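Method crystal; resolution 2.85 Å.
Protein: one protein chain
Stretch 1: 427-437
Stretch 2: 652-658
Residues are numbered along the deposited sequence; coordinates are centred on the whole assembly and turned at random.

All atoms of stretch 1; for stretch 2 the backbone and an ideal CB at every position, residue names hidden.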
# COMPACT_ATOMS: atom_id res chain seq x y z
N LEU A 427 -16.02 15.09 5.30
CA LEU A 427 -16.31 15.29 3.89
C LEU A 427 -15.42 14.37 3.05
O LEU A 427 -15.88 13.65 2.16
CB LEU A 427 -16.05 16.75 3.53
CG LEU A 427 -16.17 17.13 2.06
CD1 LEU A 427 -17.60 16.93 1.55
CD2 LEU A 427 -15.69 18.55 1.87
N GLN A 428 -14.14 14.41 3.38
CA GLN A 428 -13.16 13.59 2.71
C GLN A 428 -13.54 12.12 2.86
O GLN A 428 -13.41 11.35 1.92
CB GLN A 428 -11.78 13.84 3.33
CG GLN A 428 -10.66 13.16 2.61
CD GLN A 428 -10.53 13.64 1.18
OE1 GLN A 428 -9.92 14.67 0.91
NE2 GLN A 428 -11.13 12.89 0.26
N ASN A 429 -14.02 11.75 4.04
CA ASN A 429 -14.35 10.36 4.34
C ASN A 429 -15.58 9.88 3.57
O ASN A 429 -15.65 8.71 3.18
CB ASN A 429 -14.59 10.18 5.84
CG ASN A 429 -13.30 10.01 6.62
OD1 ASN A 429 -12.23 9.87 6.05
ND2 ASN A 429 -13.41 10.00 7.94
N ALA A 430 -16.53 10.77 3.36
CA ALA A 430 -17.71 10.46 2.57
C ALA A 430 -17.26 10.11 1.17
O ALA A 430 -17.67 9.08 0.61
CB ALA A 430 -18.67 11.63 2.54
N TYR A 431 -16.41 10.97 0.60
CA TYR A 431 -15.85 10.71 -0.73
C TYR A 431 -15.04 9.41 -0.79
O TYR A 431 -15.11 8.68 -1.78
CB TYR A 431 -14.98 11.88 -1.18
CG TYR A 431 -15.74 13.06 -1.76
CD1 TYR A 431 -16.48 12.94 -2.92
CD2 TYR A 431 -15.67 14.31 -1.15
CE1 TYR A 431 -17.16 14.03 -3.45
CE2 TYR A 431 -16.34 15.40 -1.67
CZ TYR A 431 -17.09 15.26 -2.82
OH TYR A 431 -17.76 16.34 -3.35
N HIS A 432 -14.27 9.12 0.25
CA HIS A 432 -13.47 7.89 0.28
C HIS A 432 -14.38 6.67 0.30
O HIS A 432 -14.03 5.63 -0.25
CB HIS A 432 -12.54 7.86 1.49
CG HIS A 432 -11.25 8.60 1.27
ND1 HIS A 432 -10.46 8.40 0.16
CD2 HIS A 432 -10.62 9.53 2.02
CE1 HIS A 432 -9.40 9.18 0.24
NE2 HIS A 432 -9.47 9.88 1.36
N ALA A 433 -15.52 6.80 0.96
CA ALA A 433 -16.49 5.71 1.06
C ALA A 433 -17.13 5.46 -0.31
O ALA A 433 -17.33 4.31 -0.70
CB ALA A 433 -17.55 6.05 2.08
N VAL A 434 -17.44 6.54 -1.02
CA VAL A 434 -17.92 6.41 -2.39
C VAL A 434 -16.88 5.62 -3.19
O VAL A 434 -17.22 4.70 -3.93
CB VAL A 434 -18.15 7.79 -3.06
CG1 VAL A 434 -18.46 7.64 -4.54
CG2 VAL A 434 -19.27 8.56 -2.35
N ALA A 435 -15.62 5.99 -3.02
CA ALA A 435 -14.53 5.32 -3.73
C ALA A 435 -14.42 3.85 -3.32
O ALA A 435 -14.11 2.98 -4.15
CB ALA A 435 -13.22 6.04 -3.49
N ASP A 436 -14.67 3.56 -2.05
CA ASP A 436 -14.55 2.20 -1.55
C ASP A 436 -15.56 1.33 -2.28
O ASP A 436 -15.22 0.25 -2.77
CB ASP A 436 -14.80 2.14 -0.04
CG ASP A 436 -13.61 2.61 0.79
OD1 ASP A 436 -12.46 2.56 0.29
OD2 ASP A 436 -13.83 3.04 1.94
N LEU A 437 -16.79 1.82 -2.38
CA LEU A 437 -17.87 1.10 -3.04
C LEU A 437 -17.62 0.92 -4.53
O LEU A 437 -17.88 -0.16 -5.09
CB LEU A 437 -19.20 1.83 -2.82
CG LEU A 437 -19.73 1.66 -1.39
CD1 LEU A 437 -20.90 2.60 -1.12
CD2 LEU A 437 -20.15 0.21 -1.16
N UNK A 652 -5.84 14.58 8.65
CA UNK A 652 -5.26 14.05 7.42
C UNK A 652 -6.38 13.55 6.51
O UNK A 652 -7.42 13.11 6.97
CB UNK A 652 -4.26 12.93 7.72
N UNK A 653 -6.16 13.68 5.21
CA UNK A 653 -7.19 13.43 4.21
C UNK A 653 -7.15 12.09 3.45
O UNK A 653 -7.94 11.89 2.52
CB UNK A 653 -7.12 14.56 3.18
N UNK A 654 -6.24 11.18 3.78
CA UNK A 654 -6.21 9.88 3.11
C UNK A 654 -7.21 8.91 3.73
O UNK A 654 -7.83 9.21 4.75
CB UNK A 654 -4.80 9.29 3.17
N UNK A 655 -7.34 7.73 3.13
CA UNK A 655 -8.33 6.74 3.56
C UNK A 655 -7.98 6.13 4.93
O UNK A 655 -6.94 5.48 5.09
CB UNK A 655 -8.44 5.63 2.51
N UNK A 656 -8.86 6.34 5.92
CA UNK A 656 -8.71 5.95 7.33
C UNK A 656 -8.86 4.45 7.60
O UNK A 656 -8.33 3.97 8.61
CB UNK A 656 -9.74 6.71 8.17
N UNK A 657 -9.58 3.74 6.74
CA UNK A 657 -9.79 2.31 6.91
C UNK A 657 -8.50 1.50 6.77
O UNK A 657 -7.58 1.90 6.07
CB UNK A 657 -10.82 1.82 5.89
N UNK A 658 -8.45 0.36 7.45
CA UNK A 658 -7.39 -0.60 7.23
C UNK A 658 -7.52 -1.11 5.80
O UNK A 658 -8.59 -1.59 5.40
CB UNK A 658 -7.45 -1.74 8.24

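Stretch 1 is a helix that offers Gln428, Asn429, His432 and Asp436 to an irregular segment of chain, and most of the rules of this contact can be read from those four side chains.

Position 652 has no atom of the helix within 5.5 Å of its ideal CB, so the contact sets no demand there. It is Val652, chi1 m, which makes no contact.

At 653 the backbone speaks first: the carbonyl O accepts a hydrogen bond from His432 NE2 at 2.8 Å, nearly straight at 165° and close to the ring plane. Any residue could supply that oxygen. CA-to-CB points sideways, with the ideal CB 3.6 Å from Gln428 OE1, so a side chain here can run along the glutamine; aliphatic or polar groups would both suit. The residue is Leu653, its CB close to Gln428 OE1 and the rotamer m, t. Leu653 O also lies 3.0 Å from Gln428 CG, a tight packing contact.

At 654 CA-to-CB points away, and the helix leaves the choice free, large or small. Phe654 turns its ring from the helix, while its backbone C passes 3.4 Å from His432 NE2.

Position 655 sits over the imidazole, its backbone N above one face and 3.5 Å from His432 NE2. The CB points sideways, and further along the helix Asp436 offers a carboxylate. A side chain of moderate length carrying a donor is favoured: asparagine, glutamine or a basic residue could each be considered, whereas serine would be too short to reach Asp436 OD1 from this backbone. Asn655, chi1 t, places its CB 4.2 Å from the centroid of the His432 ring in a CH-pi contact and gives ND2 to Asp436 OD1 at 3.1 Å. Its OD1 accepts from the backbone N of 657, also at 3.1 Å, so one amide both reaches the helix and braces its own loop.

At 656 phi is -73°, which proline tolerates, and CA-to-CB points toward the helix, with Asn429 OD1 4.6 Å from the ideal CB. A compact aliphatic or a small polar donor would fit. Pro656 brings CG to 3.4 Å from Asn429 OD1, a packing contact made by a ring that also restrains phi.

At 657 CB points toward Asp436, with OD2 5.1 Å from its ideal position, so a basic or polar side chain is plausible. His657, chi1 m, meets the acid with its ring edge, CD2 lying 3.4 Å from Asp436 OD2; ND1 is hydrogen-bonded elsewhere in the structure.

Position 658 is out of reach and unconstrained by the helix; it is Thr658.

Stretch 2, residues 652-658: VLFNPHT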
# COMPACT_ATOMS: atom_id res chain seq x y z
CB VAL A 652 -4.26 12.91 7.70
CG1 VAL A 652 -3.11 13.41 8.54
CG2 VAL A 652 -4.95 11.75 8.39
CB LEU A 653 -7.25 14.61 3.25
CG LEU A 653 -7.46 15.93 3.99
CD1 LEU A 653 -7.44 17.10 3.02
CD2 LEU A 653 -8.77 15.91 4.76
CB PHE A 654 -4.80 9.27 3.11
CG PHE A 654 -4.26 9.01 4.49
CD1 PHE A 654 -4.59 7.85 5.17
CD2 PHE A 654 -3.40 9.91 5.10
CE1 PHE A 654 -4.08 7.60 6.43
CE2 PHE A 654 -2.89 9.67 6.36
CZ PHE A 654 -3.23 8.51 7.02
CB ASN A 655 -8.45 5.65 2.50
CG ASN A 655 -9.67 4.77 2.71
OD1 ASN A 655 -10.10 4.53 3.84
ND2 ASN A 655 -10.23 4.29 1.61
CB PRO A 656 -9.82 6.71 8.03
CG PRO A 656 -10.86 6.87 7.00
CD PRO A 656 -10.15 7.01 5.69
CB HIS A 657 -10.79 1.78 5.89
CG HIS A 657 -12.20 2.23 6.14
ND1 HIS A 657 -12.75 2.30 7.40
CD2 HIS A 657 -13.17 2.63 5.28
CE1 HIS A 657 -13.99 2.74 7.31
NE2 HIS A 657 -14.27 2.94 6.04
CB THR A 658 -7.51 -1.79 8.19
OG1 THR A 658 -7.47 -1.34 9.55
CG2 THR A 658 -6.39 -2.79 7.95
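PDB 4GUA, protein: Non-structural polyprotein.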